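Local coordinates for protein Alpha/beta hydrolase (PDB 4EZI) that is of unknown function but has an alpha/beta-hydrolase fold and may act as a lipase-like hydrolase, possibly on triacylglycerols, at residues P30-L35 / L102-N107; N47-T50 / N56-I59. One frame throughout, in Å; residues are numbered along the deposited sequence. Where two conformers were deposited one is given.

Contact 1. Residues P30-L35 / L102-N107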
# COMPACT_ATOMS: atom_id res chain seq x y z
N PRO A 30 -15.37 -7.71 -11.91
CA PRO A 30 -16.21 -6.55 -12.18
C PRO A 30 -16.07 -5.48 -11.08
O PRO A 30 -15.98 -5.82 -9.89
CB PRO A 30 -17.63 -7.12 -12.19
CG PRO A 30 -17.49 -8.55 -12.14
CD PRO A 30 -16.13 -8.95 -11.76
N PRO A 31 -16.06 -4.18 -11.44
CA PRO A 31 -16.40 -3.59 -12.72
C PRO A 31 -15.19 -3.35 -13.64
O PRO A 31 -15.28 -2.62 -14.61
CB PRO A 31 -17.00 -2.25 -12.29
CG PRO A 31 -16.18 -1.86 -11.12
CD PRO A 31 -15.97 -3.16 -10.38
N LEU A 32 -14.05 -3.99 -13.34
CA LEU A 32 -12.83 -3.81 -14.13
C LEU A 32 -12.94 -4.47 -15.50
O LEU A 32 -12.16 -4.18 -16.40
CB LEU A 32 -11.62 -4.32 -13.35
CG LEU A 32 -11.31 -3.44 -12.14
CD1 LEU A 32 -10.40 -4.21 -11.18
CD2 LEU A 32 -10.76 -2.06 -12.51
N ASP A 33 -13.91 -5.36 -15.64
CA ASP A 33 -14.18 -6.01 -16.90
C ASP A 33 -14.62 -5.01 -17.98
O ASP A 33 -14.62 -5.34 -19.16
CB ASP A 33 -15.21 -7.13 -16.69
CG ASP A 33 -16.57 -6.63 -16.19
OD1 ASP A 33 -16.63 -5.62 -15.46
OD2 ASP A 33 -17.60 -7.28 -16.55
N THR A 34 -14.99 -3.80 -17.58
CA THR A 34 -15.39 -2.76 -18.52
C THR A 34 -14.19 -2.01 -19.12
O THR A 34 -14.37 -1.20 -20.04
CB THR A 34 -16.36 -1.74 -17.86
OG1 THR A 34 -15.70 -1.01 -16.84
CG2 THR A 34 -17.59 -2.42 -17.29
N LEU A 35 -12.98 -2.25 -18.63
CA LEU A 35 -11.79 -1.62 -19.20
C LEU A 35 -11.40 -2.32 -20.49
O LEU A 35 -11.56 -3.53 -20.61
CB LEU A 35 -10.63 -1.68 -18.20
CG LEU A 35 -10.82 -0.88 -16.90
CD1 LEU A 35 -9.63 -1.12 -15.96
CD2 LEU A 35 -10.92 0.60 -17.18
N LEU A 102 -1.72 -5.13 -12.93
CA LEU A 102 -1.07 -5.02 -14.23
C LEU A 102 -2.09 -4.78 -15.36
O LEU A 102 -1.90 -3.92 -16.22
CB LEU A 102 -0.26 -6.27 -14.56
CG LEU A 102 0.90 -6.57 -13.63
CD1 LEU A 102 1.62 -7.79 -14.17
CD2 LEU A 102 1.87 -5.38 -13.52
N ALA A 103 -3.18 -5.53 -15.31
CA ALA A 103 -4.18 -5.46 -16.36
C ALA A 103 -4.82 -4.07 -16.42
O ALA A 103 -5.00 -3.50 -17.49
CB ALA A 103 -5.22 -6.55 -16.16
N ALA A 104 -5.19 -3.55 -15.26
CA ALA A 104 -5.88 -2.27 -15.20
C ALA A 104 -4.95 -1.11 -15.54
O ALA A 104 -5.27 -0.27 -16.37
CB ALA A 104 -6.54 -2.11 -13.82
N TYR A 105 -3.81 -1.05 -14.86
CA TYR A 105 -2.91 0.09 -14.99
C TYR A 105 -1.98 0.03 -16.19
O TYR A 105 -1.60 1.08 -16.71
CB TYR A 105 -2.08 0.24 -13.72
CG TYR A 105 -2.83 0.76 -12.52
CD1 TYR A 105 -3.34 2.05 -12.52
CD2 TYR A 105 -3.03 -0.01 -11.37
CE1 TYR A 105 -4.03 2.56 -11.43
CE2 TYR A 105 -3.72 0.48 -10.27
CZ TYR A 105 -4.22 1.76 -10.30
OH TYR A 105 -4.88 2.31 -9.22
N GLY A 106 -1.60 -1.18 -16.57
CA GLY A 106 -0.63 -1.41 -17.62
C GLY A 106 -1.30 -1.78 -18.93
O GLY A 106 -1.28 -0.99 -19.89
N ASN A 107 -1.89 -2.97 -19.00
CA ASN A 107 -2.46 -3.41 -20.27
C ASN A 107 -3.58 -2.52 -20.77
O ASN A 107 -3.70 -2.34 -21.98
CB ASN A 107 -2.95 -4.85 -20.23
CG ASN A 107 -1.89 -5.82 -19.77
OD1 ASN A 107 -1.68 -5.96 -18.58
ND2 ASN A 107 -1.27 -6.53 -20.71
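Leu35 and Leu32 meet Ala104 through carbon alone, packing the loop that leads from helix 19-27 to strand 41-51 on helix 99-108 of the alpha/beta-hydrolase fold. The main touch is tip to tip: methyl CD1 of Leu35 lies 3.9 Å from CB of Ala104 and almost as near its CA. Leu35 turns CG away from its carbonyl carbon (chi1 -65°), which carries CD1 to the helix. Leu32 adds a looser approach, its CD2 standing 4.4 Å from the same CB of Ala104, so one small side chain receives methyls from two leucines three residues apart.

Polar bonds lie elsewhere. The 3-10 turn is closed at Pro31 O, which takes both Thr34 N and, at 2.8 Å, Thr34 OG1, the latter almost straight out along the carbonyl bond. On the helix, Leu102 O accepts from both Gly106 N and Asn107 N, where the helix widens into a pi-type turn, and Asn107 ND2 holds the chain at Phe17 O and Tyr39 O.

Leu32 also rests on Leu26 of helix 19-27 and Leu359 of helix 355-370. With just 86 Å² buried, the loop meets helix 99-108 by a small, non-directional apolar contact.

Contact 2. Residues N47-T50 / N56-I59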
# COMPACT_ATOMS: atom_id res chain seq x y z
N ASN A 47 15.86 -5.22 -7.87
CA ASN A 47 16.37 -5.03 -6.53
C ASN A 47 17.02 -3.66 -6.44
O ASN A 47 17.69 -3.22 -7.40
CB ASN A 47 17.35 -6.13 -6.16
CG ASN A 47 16.79 -7.50 -6.41
OD1 ASN A 47 16.97 -8.08 -7.48
ND2 ASN A 47 16.08 -8.03 -5.42
N TYR A 48 16.84 -2.99 -5.31
CA TYR A 48 17.26 -1.61 -5.18
C TYR A 48 17.66 -1.30 -3.74
O TYR A 48 17.23 -1.94 -2.78
CB TYR A 48 16.15 -0.67 -5.67
CG TYR A 48 14.91 -0.67 -4.80
CD1 TYR A 48 13.93 -1.65 -4.94
CD2 TYR A 48 14.73 0.29 -3.79
CE1 TYR A 48 12.81 -1.66 -4.15
CE2 TYR A 48 13.61 0.28 -2.99
CZ TYR A 48 12.63 -0.67 -3.18
OH TYR A 48 11.50 -0.70 -2.38
N LYS A 49 18.47 -0.25 -3.62
CA LYS A 49 18.96 0.23 -2.32
C LYS A 49 17.94 1.11 -1.62
O LYS A 49 17.39 2.03 -2.21
CB LYS A 49 20.23 1.07 -2.50
CG LYS A 49 21.37 0.33 -3.10
CD LYS A 49 22.59 1.25 -3.25
CE LYS A 49 23.78 0.47 -3.75
NZ LYS A 49 24.95 1.38 -3.88
N THR A 50 17.76 0.86 -0.33
CA THR A 50 16.90 1.70 0.48
C THR A 50 17.33 1.58 1.95
O THR A 50 18.25 0.85 2.27
CB THR A 50 15.42 1.35 0.21
OG1 THR A 50 14.56 2.37 0.71
CG2 THR A 50 15.03 -0.02 0.78
N ASN A 56 19.97 1.64 8.19
CA ASN A 56 21.06 0.97 7.49
C ASN A 56 20.63 0.62 6.07
O ASN A 56 19.45 0.41 5.78
CB ASN A 56 21.49 -0.29 8.22
CG ASN A 56 21.83 -0.04 9.66
OD1 ASN A 56 22.58 0.89 9.96
ND2 ASN A 56 21.25 -0.83 10.57
N LEU A 57 21.62 0.45 5.20
CA LEU A 57 21.34 0.01 3.85
C LEU A 57 20.71 -1.37 3.86
O LEU A 57 21.15 -2.27 4.57
CB LEU A 57 22.63 -0.05 3.04
CG LEU A 57 22.55 -0.61 1.62
CD1 LEU A 57 21.70 0.25 0.76
CD2 LEU A 57 23.97 -0.76 1.01
N THR A 58 19.66 -1.53 3.05
CA THR A 58 19.03 -2.82 2.81
C THR A 58 18.59 -2.88 1.34
O THR A 58 18.32 -1.83 0.76
CB THR A 58 17.85 -3.04 3.79
OG1 THR A 58 17.40 -4.39 3.70
CG2 THR A 58 16.69 -2.10 3.52
N ILE A 59 18.59 -4.08 0.77
CA ILE A 59 18.28 -4.25 -0.66
C ILE A 59 16.88 -4.84 -0.76
O ILE A 59 16.62 -5.95 -0.30
CB ILE A 59 19.33 -5.15 -1.39
CG1 ILE A 59 20.74 -4.61 -1.21
CG2 ILE A 59 18.95 -5.28 -2.85
CD1 ILE A 59 20.96 -3.19 -1.58
O HOH W 1 16.13 -7.70 -2.55
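Thr50 and Thr58 share one torsion, each with OG1 anti to the backbone N (chi1 -165° and -170°), which leaves both CG2 methyls between N and carbonyl carbon. The two side chains run alongside each other from the same face of the sheet, and Thr50 CG2 and Thr58 CG2 lie 3.8 Å apart. Lys49 and Ile59 are likewise neighbours, Lys49 CG lying 3.9 Å from Ile59 CD1; beyond CG the lysine chain extends away, and its stem is also met by Leu57, whose CD1 comes within 3.7 Å of Lys49 CB.

The backbone fixes this register. Thr50 and Thr58 form an antiparallel hydrogen-bonded pair: Thr50 N gives to Thr58 O at 3.0 Å, and Thr58 N returns a bond to Thr50 O at 2.9 Å. Lys49 and Ile59 make the next, non-hydrogen-bonded pair, beside which Ile59 CA reaches Tyr48 O in a CA-H...O contact of 3.3 Å. In the conformer given, Asn47 ND2 is linked by a water to Ile59 O and also bonds Asp123.

This is the tip end of the hairpin of strands 41-51 and 57-67, in the antiparallel part of the mixed hydrolase sheet. On the threonine face, Thr50 OG1 bonds Asp143 of helix 134-154, Thr58 OG1 bonds Asn124, and both methyl-bearing side chains rest on Leu119. On the other face, Lys49 and Ile59 touch Val9 of strand 8-17. The buried Tyr48 packs on Met144 and Ala147 of helix 134-154.

The centres of both contacts lie about 19 Å from the centre of the chain, yet they differ in burial and in chemistry. Contact 1 is small and largely buried, a loop and a helix meeting through methyl groups. Contact 2 buries nearly four times the surface, is partly exposed, and is governed by main-chain bonding between sheet neighbours, with side chains sorted onto two faces. The two do not touch, their nearest atoms being about 15 Å apart, but strand 41-51 relates them: it carries one side of contact 2, and its other end packs on helix 99-108 through Leu41 and Leu43. In sequence, the hairpin is nested within the loop closed by contact 1.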